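Local coordinates for T-lymphoma invasion and metastasis-inducing protein 1 (Homo sapiens, PDB 4K2P), which probably binds phosphoinositides and protein partners such as Par-3 through its PH and coiled-coil region, in signalling linked to tight junctions, at residues A[114-117]-A[118-122]. The protein carries 5 engineered substitutions. Sequence-based numbering, arbitrary orientation.
Sequences TAIH and SACAT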
loop_
_atom_site.group_PDB
_atom_site.type_symbol
_atom_site.label_atom_id
_atom_site.label_comp_id
_atom_site.label_asym_id
_atom_site.label_seq_id
_atom_site.Cartn_x
_atom_site.Cartn_y
_atom_site.Cartn_z
ATOM N N THR A 114 -10.923 -6.891 3.918
ATOM C CA THR A 114 -10.839 -8.284 3.521
ATOM C C THR A 114 -11.127 -8.435 2.036
ATOM O O THR A 114 -10.412 -9.146 1.341
ATOM C CB THR A 114 -11.809 -9.142 4.335
ATOM O OG1 THR A 114 -11.339 -9.214 5.682
ATOM C CG2 THR A 114 -11.911 -10.559 3.785
ATOM N N ALA A 115 -12.143 -7.736 1.542
ATOM C CA ALA A 115 -12.560 -7.877 0.150
ATOM C C ALA A 115 -11.504 -7.314 -0.800
ATOM O O ALA A 115 -11.209 -7.913 -1.834
ATOM C CB ALA A 115 -13.892 -7.189 -0.080
ATOM N N ILE A 116 -10.925 -6.170 -0.452
ATOM C CA ILE A 116 -9.972 -5.530 -1.352
ATOM C C ILE A 116 -8.675 -6.331 -1.394
ATOM O O ILE A 116 -8.108 -6.530 -2.463
ATOM C CB ILE A 116 -9.691 -4.081 -0.951
ATOM C CG1 ILE A 116 -10.957 -3.242 -1.137
ATOM C CG2 ILE A 116 -8.574 -3.490 -1.811
ATOM C CD1 ILE A 116 -10.930 -1.904 -0.436
ATOM N N HIS A 117 -8.228 -6.813 -0.239
ATOM C CA HIS A 117 -6.999 -7.592 -0.153
ATOM C C HIS A 117 -7.168 -8.932 -0.853
ATOM O O HIS A 117 -6.230 -9.448 -1.448
ATOM C CB HIS A 117 -6.596 -7.809 1.307
ATOM C CG HIS A 117 -5.923 -6.626 1.917
ATOM N ND1 HIS A 117 -5.670 -6.518 3.265
ATOM C CD2 HIS A 117 -5.454 -5.492 1.352
ATOM C CE1 HIS A 117 -5.077 -5.365 3.506
ATOM N NE2 HIS A 117 -4.925 -4.728 2.360
ATOM N N SER A 118 -8.375 -9.483 -0.792
ATOM C CA SER A 118 -8.673 -10.741 -1.465
ATOM C C SER A 118 -8.572 -10.564 -2.964
ATOM O O SER A 118 -8.068 -11.429 -3.666
ATOM C CB SER A 118 -10.063 -11.250 -1.091
ATOM O OG SER A 118 -10.064 -11.782 0.220
ATOM N N ALA A 119 -9.084 -9.440 -3.447
ATOM C CA ALA A 119 -9.024 -9.115 -4.858
ATOM C C ALA A 119 -7.571 -8.969 -5.292
ATOM O O ALA A 119 -7.194 -9.423 -6.362
ATOM C CB ALA A 119 -9.798 -7.838 -5.146
ATOM N N CYS A 120 -6.770 -8.310 -4.462
ATOM C CA CYS A 120 -5.358 -8.111 -4.760
ATOM C C CYS A 120 -4.628 -9.442 -4.789
ATOM O O CYS A 120 -3.745 -9.662 -5.609
ATOM C CB CYS A 120 -4.714 -7.178 -3.738
ATOM S SG CYS A 120 -5.227 -5.463 -3.928
ATOM N N ALA A 121 -5.021 -10.339 -3.896
ATOM C CA ALA A 121 -4.378 -11.630 -3.785
ATOM C C ALA A 121 -4.653 -12.440 -5.052
ATOM O O ALA A 121 -3.759 -13.104 -5.581
ATOM C CB ALA A 121 -4.871 -12.361 -2.551
ATOM N N THR A 122 -5.894 -12.365 -5.531
ATOM C CA THR A 122 -6.305 -13.037 -6.756
ATOM C C THR A 122 -5.560 -12.463 -7.952
ATOM O O THR A 122 -5.200 -13.196 -8.864
ATOM C CB THR A 122 -7.837 -12.907 -7.009
ATOM O OG1 THR A 122 -8.563 -13.522 -5.939
ATOM C CG2 THR A 122 -8.233 -13.580 -8.316
#
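Thr114 O accepts two hydrogen bonds from Ser118, one turn further along the same helix: the backbone N lies 3.0 Å from Thr114 O, and the hydroxyl OG reaches that oxygen at 2.9 Å. The two donors approach from opposite faces of the carbonyl plane, OG tilted 35° out of it. The Ser118 torsion accounts for this: with chi1 at -75°, OG is anti to its own carbonyl carbon and beside its backbone N, which turns it back toward the carbonyl of the preceding turn. Replacing Ser118 by an alanine removes the hydroxyl and would probably leave Thr114 O with the backbone N as its one donor from this residue. The same device recurs one turn on, where Thr122 OG1 and Thr122 N both bond to Ser118 O. Elsewhere the regular i to i+4 ladder continues, with Cys120 N 3.0 Å from Ile116 O and Ala121 N 2.9 Å from His117 O. Apolar contact between the turns is slight; Ile116 CG2 comes within 4.4 Å of Cys120 SG. The segments form one stretch of helix 106-128, the C-terminal helix characteristic of a PH domain. Ala115 and Ala119 both rest on Leu43 of strand 37-44, whereas His117 makes hydrogen bonds to Val76 N through NE2 and to Ser201 OG through ND1. Cys197, Tyr198 and Leu202 also touch this stretch, so it meets both the PH-domain sheet and helix 168-203 of the CC-Ex region.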